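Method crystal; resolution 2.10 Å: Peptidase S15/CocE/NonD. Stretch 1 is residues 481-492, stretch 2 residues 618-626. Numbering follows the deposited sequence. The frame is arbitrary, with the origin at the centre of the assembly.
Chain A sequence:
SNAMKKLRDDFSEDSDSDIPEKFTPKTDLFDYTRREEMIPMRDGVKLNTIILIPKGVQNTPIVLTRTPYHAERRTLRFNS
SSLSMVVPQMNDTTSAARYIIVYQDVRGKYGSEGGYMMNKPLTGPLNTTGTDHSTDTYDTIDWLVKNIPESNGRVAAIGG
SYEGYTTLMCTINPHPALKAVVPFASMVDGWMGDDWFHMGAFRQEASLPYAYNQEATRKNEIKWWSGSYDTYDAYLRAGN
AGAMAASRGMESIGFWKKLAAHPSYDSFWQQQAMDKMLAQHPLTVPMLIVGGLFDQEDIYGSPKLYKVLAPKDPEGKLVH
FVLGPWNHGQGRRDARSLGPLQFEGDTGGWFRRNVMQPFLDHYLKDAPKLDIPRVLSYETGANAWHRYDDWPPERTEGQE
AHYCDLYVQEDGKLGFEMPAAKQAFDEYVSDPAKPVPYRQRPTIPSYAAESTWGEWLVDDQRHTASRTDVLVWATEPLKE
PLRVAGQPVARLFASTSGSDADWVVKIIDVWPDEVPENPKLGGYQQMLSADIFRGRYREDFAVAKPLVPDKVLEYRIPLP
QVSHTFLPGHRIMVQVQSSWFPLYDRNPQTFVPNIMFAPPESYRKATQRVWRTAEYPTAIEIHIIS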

ATOM      1  N   PRO A 481     -11.179  -4.852  34.127  1.00 23.95           N
ATOM      2  CA  PRO A 481     -12.085  -4.813  32.964  1.00 23.08           C
ATOM      3  C   PRO A 481     -13.538  -4.486  33.339  1.00 26.22           C
ATOM      4  O   PRO A 481     -14.017  -4.905  34.395  1.00 26.58           O
ATOM      5  N   LEU A 482     -14.228  -3.718  32.471  1.00 21.16           N
ATOM      6  CA  LEU A 482     -15.630  -3.337  32.651  1.00 20.14           C
ATOM      7  C   LEU A 482     -16.451  -3.885  31.480  1.00 22.26           C
ATOM      8  O   LEU A 482     -16.217  -3.508  30.331  1.00 21.50           O
ATOM      9  N   ARG A 483     -17.380  -4.801  31.772  1.00 18.06           N
ATOM     10  CA  ARG A 483     -18.211  -5.460  30.763  1.00 17.11           C
ATOM     11  C   ARG A 483     -19.571  -4.792  30.638  1.00 20.85           C
ATOM     12  O   ARG A 483     -20.255  -4.613  31.644  1.00 20.20           O
ATOM     13  N   VAL A 484     -19.980  -4.458  29.401  1.00 17.28           N
ATOM     14  CA  VAL A 484     -21.295  -3.859  29.121  1.00 17.06           C
ATOM     15  C   VAL A 484     -22.050  -4.713  28.087  1.00 19.79           C
ATOM     16  O   VAL A 484     -21.432  -5.283  27.186  1.00 18.17           O
ATOM     17  N   ALA A 485     -23.375  -4.821  28.244  1.00 17.10           N
ATOM     18  CA  ALA A 485     -24.235  -5.571  27.331  1.00 17.50           C
ATOM     19  C   ALA A 485     -25.618  -4.929  27.243  1.00 23.20           C
ATOM     20  O   ALA A 485     -26.098  -4.353  28.216  1.00 24.22           O
ATOM     21  N   GLY A 486     -26.233  -5.021  26.075  1.00 19.41           N
ATOM     22  CA  GLY A 486     -27.560  -4.472  25.842  1.00 19.15           C
ATOM     23  C   GLY A 486     -27.562  -3.120  25.168  1.00 21.52           C
ATOM     24  O   GLY A 486     -26.619  -2.767  24.454  1.00 20.86           O
ATOM     25  N   GLN A 487     -28.640  -2.365  25.376  1.00 16.98           N
ATOM     26  CA  GLN A 487     -28.805  -1.061  24.763  1.00 16.21           C
ATOM     27  C   GLN A 487     -28.557   0.065  25.777  1.00 18.98           C
ATOM     28  O   GLN A 487     -29.322   0.207  26.731  1.00 18.47           O
ATOM     29  N   PRO A 488     -27.510   0.903  25.562  1.00 14.80           N
ATOM     30  CA  PRO A 488     -27.326   2.071  26.432  1.00 14.66           C
ATOM     31  C   PRO A 488     -28.387   3.127  26.126  1.00 18.69           C
ATOM     32  O   PRO A 488     -28.829   3.236  24.982  1.00 18.15           O
ATOM     33  N   VAL A 489     -28.835   3.865  27.144  1.00 15.70           N
ATOM     34  CA  VAL A 489     -29.842   4.910  26.956  1.00 15.88           C
ATOM     35  C   VAL A 489     -29.301   6.223  27.522  1.00 20.69           C
ATOM     36  O   VAL A 489     -28.893   6.279  28.685  1.00 20.02           O
ATOM     37  N   ALA A 490     -29.256   7.263  26.682  1.00 17.93           N
ATOM     38  CA  ALA A 490     -28.786   8.569  27.105  1.00 17.79           C
ATOM     39  C   ALA A 490     -29.928   9.360  27.720  1.00 21.98           C
ATOM     40  O   ALA A 490     -30.940   9.618  27.053  1.00 21.75           O
ATOM     41  N   ARG A 491     -29.801   9.684  29.015  1.00 18.11           N
ATOM     42  CA  ARG A 491     -30.768  10.519  29.712  1.00 18.28           C
ATOM     43  C   ARG A 491     -30.172  11.906  29.727  1.00 21.15           C
ATOM     44  O   ARG A 491     -29.340  12.216  30.579  1.00 20.27           O
ATOM     45  N   LEU A 492     -30.475  12.685  28.686  1.00 17.59           N
ATOM     46  CA  LEU A 492     -29.873  13.990  28.481  1.00 16.96           C
ATOM     47  C   LEU A 492     -30.780  15.126  28.928  1.00 19.94           C
ATOM     48  O   LEU A 492     -31.906  15.250  28.452  1.00 19.22           O
ATOM     49  N   THR A 618     -27.713  14.413  33.863  1.00 14.74           N
ATOM     50  CA  THR A 618     -27.395  13.834  32.557  1.00 13.23           C
ATOM     51  C   THR A 618     -26.481  12.635  32.779  1.00 16.59           C
ATOM     52  O   THR A 618     -25.482  12.748  33.497  1.00 15.71           O
ATOM     53  N   ALA A 619     -26.855  11.473  32.211  1.00 13.45           N
ATOM     54  CA  ALA A 619     -26.099  10.233  32.365  1.00 13.30           C
ATOM     55  C   ALA A 619     -26.396   9.250  31.259  1.00 17.43           C
ATOM     56  O   ALA A 619     -27.438   9.342  30.606  1.00 16.80           O
ATOM     57  N   ILE A 620     -25.501   8.271  31.085  1.00 14.36           N
ATOM     58  CA  ILE A 620     -25.711   7.149  30.179  1.00 14.08           C
ATOM     59  C   ILE A 620     -26.178   5.983  31.033  1.00 19.14           C
ATOM     60  O   ILE A 620     -25.505   5.620  32.003  1.00 18.31           O
ATOM     61  N   GLU A 621     -27.355   5.441  30.720  1.00 17.26           N
ATOM     62  CA  GLU A 621     -27.903   4.295  31.437  1.00 18.26           C
ATOM     63  C   GLU A 621     -27.385   3.039  30.762  1.00 24.22           C
ATOM     64  O   GLU A 621     -27.811   2.719  29.650  1.00 23.49           O
ATOM     65  N   ILE A 622     -26.381   2.391  31.377  1.00 22.68           N
ATOM     66  CA  ILE A 622     -25.736   1.199  30.817  1.00 23.14           C
ATOM     67  C   ILE A 622     -25.941  -0.023  31.713  1.00 28.77           C
ATOM     68  O   ILE A 622     -26.068   0.104  32.934  1.00 28.59           O
ATOM     69  N   HIS A 623     -25.947  -1.208  31.095  1.00 26.19           N
ATOM     70  CA  HIS A 623     -26.140  -2.474  31.782  1.00 26.96           C
ATOM     71  C   HIS A 623     -24.795  -3.217  31.900  1.00 29.84           C
ATOM     72  O   HIS A 623     -24.315  -3.799  30.923  1.00 29.39           O
ATOM     73  N   ILE A 624     -24.165  -3.139  33.092  1.00 25.56           N
ATOM     74  CA  ILE A 624     -22.874  -3.782  33.372  1.00 24.95           C
ATOM     75  C   ILE A 624     -23.115  -5.214  33.852  1.00 28.97           C
ATOM     76  O   ILE A 624     -23.960  -5.443  34.716  1.00 27.90           O
ATOM     77  N   ILE A 625     -22.381  -6.172  33.277  1.00 26.94           N
ATOM     78  CA  ILE A 625     -22.501  -7.584  33.637  1.00 27.88           C
ATOM     79  C   ILE A 625     -21.199  -8.075  34.293  1.00 33.35           C
ATOM     80  O   ILE A 625     -20.117  -7.597  33.952  1.00 32.47           O
ATOM     81  N   SER A 626     -21.316  -8.997  35.264  1.00 31.89           N
ATOM     82  CA  SER A 626     -20.160  -9.546  35.975  1.00 37.65           C
ATOM     83  C   SER A 626     -19.689 -10.856  35.323  1.00 53.92           C
ATOM     84  O   SER A 626     -18.573 -10.870  34.758  1.00 53.63           O
ATOM     85  OXT SER A 626     -20.456 -11.845  35.332  1.00 76.59           O
TER

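Neighbouring antiparallel strands show a general principle: the backbone pairing sets the register, and successive side chains alternate between the two faces of the sheet. The last strand of this peptidase is a compact example. Just before it, Thr618 (chi1 m) directs its CB away overall, yet its CG2 lies 3.8 Å from CD1 of Leu492, whose chi1 is t and chi2 p. Ala619 shares a face with Arg491, Glu621 and Val489; its CB sits 4.0 Å from NH2 of Arg491. Ile620 (m, m) occupies the other face with Ala490, and its bent side chain brings CD1 to 3.8 Å from Ala490 CB, while its CG2 is 4.0 Å from Pro488 CB.

Glu621 (m, t) supplies the polar counterpart. Arg491, extended through t, t before turning at chi3 p, places NH1 2.8 Å from Glu621 OE2, a hydrogen-bonded salt bridge that meets the guanidinium at its edge. The carboxylate also leans over Val489 (t), with OE1 4.0 Å from its CB.

Ile622 has both chi angles off the wells, at 31° and 101°, and packs CG2 3.6 Å from Pro488 CB. His623 (t) turns its ring edge to the carbonyl of Ala485, while its own carbonyl O accepts a hydrogen bond from Ala485 N at 3.0 Å. Beyond it, Ile624 (m, t) sets CG1 4.0 Å from CG1 of Val484 (m) and CD1 3.8 Å from CD2 of Leu482.

Ile625 (p, t) reaches with CD1 to Ala485 CB, 3.9 Å away, and covers one face of the Arg483 (m, t, p) guanidinium, 3.5 Å from NH2. A water joins the backbones here, accepting from Arg483 N and donating to Ile625 O, each 2.9 Å from the water oxygen. Ser626 O lies at the guanidinium edge, 3.6 Å from Arg483 NH1, with OXT 4.2 Å from the same atom; neither makes a salt bridge.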

ATOM      1  CB  PRO A 481     -11.967  -6.222  32.379  1.00 24.91           C
ATOM      2  CG  PRO A 481     -11.553  -7.075  33.519  1.00 29.95           C
ATOM      3  CD  PRO A 481     -10.664  -6.220  34.362  1.00 25.83           C
ATOM      4  CB  LEU A 482     -15.763  -1.806  32.757  1.00 19.99           C
ATOM      5  CG  LEU A 482     -17.062  -1.281  33.359  1.00 24.49           C
ATOM      6  CD1 LEU A 482     -16.791  -0.153  34.323  1.00 25.07           C
ATOM      7  CD2 LEU A 482     -18.016  -0.816  32.277  1.00 26.79           C
ATOM      8  CB  ARG A 483     -18.408  -6.951  31.109  1.00 15.31           C
ATOM      9  CG  ARG A 483     -17.125  -7.779  31.176  1.00 19.30           C
ATOM     10  CD  ARG A 483     -17.440  -9.256  31.339  1.00 18.80           C
ATOM     11  NE  ARG A 483     -18.061  -9.817  30.135  1.00 20.60           N
ATOM     12  CZ  ARG A 483     -18.938 -10.816  30.141  1.00 33.83           C
ATOM     13  NH1 ARG A 483     -19.318 -11.366  31.286  1.00 26.67           N
ATOM     14  NH2 ARG A 483     -19.456 -11.259  29.005  1.00 23.00           N
ATOM     15  CB  VAL A 484     -21.225  -2.369  28.679  1.00 20.72           C
ATOM     16  CG1 VAL A 484     -20.856  -1.457  29.848  1.00 20.64           C
ATOM     17  CG2 VAL A 484     -20.273  -2.173  27.495  1.00 20.19           C
ATOM     18  CB  ALA A 485     -24.354  -7.020  27.781  1.00 18.52           C
ATOM     19  CB  GLN A 487     -30.209  -0.936  24.128  1.00 17.48           C
ATOM     20  CG  GLN A 487     -30.589   0.487  23.710  1.00 26.91           C
ATOM     21  CD  GLN A 487     -31.707   0.508  22.709  1.00 38.78           C
ATOM     22  OE1 GLN A 487     -32.873   0.261  23.034  1.00 33.73           O
ATOM     23  NE2 GLN A 487     -31.380   0.839  21.469  1.00 28.15           N
ATOM     24  CB  PRO A 488     -25.921   2.575  26.073  1.00 16.01           C
ATOM     25  CG  PRO A 488     -25.363   1.592  25.064  1.00 19.94           C
ATOM     26  CD  PRO A 488     -26.523   0.893  24.466  1.00 15.66           C
ATOM     27  CB  VAL A 489     -31.227   4.534  27.562  1.00 20.10           C
ATOM     28  CG1 VAL A 489     -32.212   5.701  27.464  1.00 19.94           C
ATOM     29  CG2 VAL A 489     -31.807   3.290  26.884  1.00 19.92           C
ATOM     30  CB  ALA A 490     -28.188   9.327  25.927  1.00 18.17           C
ATOM     31  CB  ARG A 491     -31.062   9.980  31.122  1.00 19.36           C
ATOM     32  CG  ARG A 491     -32.273  10.638  31.777  1.00 28.53           C
ATOM     33  CD  ARG A 491     -32.578  10.042  33.136  1.00 35.73           C
ATOM     34  NE  ARG A 491     -31.618  10.471  34.155  1.00 43.61           N
ATOM     35  CZ  ARG A 491     -30.735   9.665  34.738  1.00 54.35           C
ATOM     36  NH1 ARG A 491     -30.691   8.375  34.422  1.00 41.20           N
ATOM     37  NH2 ARG A 491     -29.891  10.140  35.644  1.00 35.86           N
ATOM     38  CB  LEU A 492     -29.500  14.156  26.993  1.00 16.76           C
ATOM     39  CG  LEU A 492     -28.881  15.499  26.588  1.00 21.77           C
ATOM     40  CD1 LEU A 492     -27.397  15.553  26.948  1.00 22.13           C
ATOM     41  CD2 LEU A 492     -29.081  15.760  25.107  1.00 23.25           C
ATOM     42  CB  THR A 618     -26.769  14.878  31.622  1.00 18.07           C
ATOM     43  OG1 THR A 618     -27.744  15.879  31.324  1.00 17.03           O
ATOM     44  CG2 THR A 618     -26.233  14.264  30.324  1.00 14.60           C
ATOM     45  CB  ALA A 619     -26.433   9.588  33.707  1.00 14.40           C
ATOM     46  CB  ILE A 620     -24.439   6.794  29.351  1.00 16.72           C
ATOM     47  CG1 ILE A 620     -23.879   8.014  28.568  1.00 16.70           C
ATOM     48  CG2 ILE A 620     -24.685   5.575  28.435  1.00 17.35           C
ATOM     49  CD1 ILE A 620     -24.830   8.693  27.576  1.00 22.77           C
ATOM     50  CB  GLU A 621     -29.440   4.342  31.458  1.00 19.87           C
ATOM     51  CG  GLU A 621     -30.013   5.595  32.108  1.00 28.03           C
ATOM     52  CD  GLU A 621     -31.519   5.766  32.002  1.00 45.13           C
ATOM     53  OE1 GLU A 621     -32.184   4.903  31.384  1.00 27.41           O
ATOM     54  OE2 GLU A 621     -32.036   6.766  32.550  1.00 42.82           O
ATOM     55  CB  ILE A 622     -24.227   1.424  30.528  1.00 26.07           C
ATOM     56  CG1 ILE A 622     -23.589   2.432  31.503  1.00 26.89           C
ATOM     57  CG2 ILE A 622     -24.001   1.832  29.082  1.00 26.66           C
ATOM     58  CD1 ILE A 622     -22.815   1.813  32.588  1.00 33.26           C
ATOM     59  CB  HIS A 623     -27.198  -3.303  31.032  1.00 28.28           C
ATOM     60  CG  HIS A 623     -27.519  -4.615  31.665  1.00 32.74           C
ATOM     61  ND1 HIS A 623     -28.300  -4.694  32.804  1.00 35.35           N
ATOM     62  CD2 HIS A 623     -27.195  -5.868  31.267  1.00 34.86           C
ATOM     63  CE1 HIS A 623     -28.405  -5.983  33.076  1.00 35.25           C
ATOM     64  NE2 HIS A 623     -27.760  -6.729  32.174  1.00 35.23           N
ATOM     65  CB  ILE A 624     -22.015  -2.953  34.388  1.00 28.17           C
ATOM     66  CG1 ILE A 624     -21.640  -1.575  33.801  1.00 28.19           C
ATOM     67  CG2 ILE A 624     -20.753  -3.724  34.835  1.00 29.15           C
ATOM     68  CD1 ILE A 624     -20.899  -0.613  34.773  1.00 36.11           C
ATOM     69  CB  ILE A 625     -22.923  -8.459  32.415  1.00 30.75           C
ATOM     70  CG1 ILE A 625     -21.947  -8.304  31.220  1.00 30.48           C
ATOM     71  CG2 ILE A 625     -24.372  -8.146  32.003  1.00 31.69           C
ATOM     72  CD1 ILE A 625     -22.181  -9.294  30.049  1.00 36.42           C
ATOM     73  CB  SER A 626     -20.492  -9.762  37.450  1.00 42.44           C
ATOM     74  OG  SER A 626     -20.864  -8.543  38.071  1.00 53.63           O
TER
HETATM   75  O   HOH W   1     -17.965  -5.732  34.454  1.00 26.80           O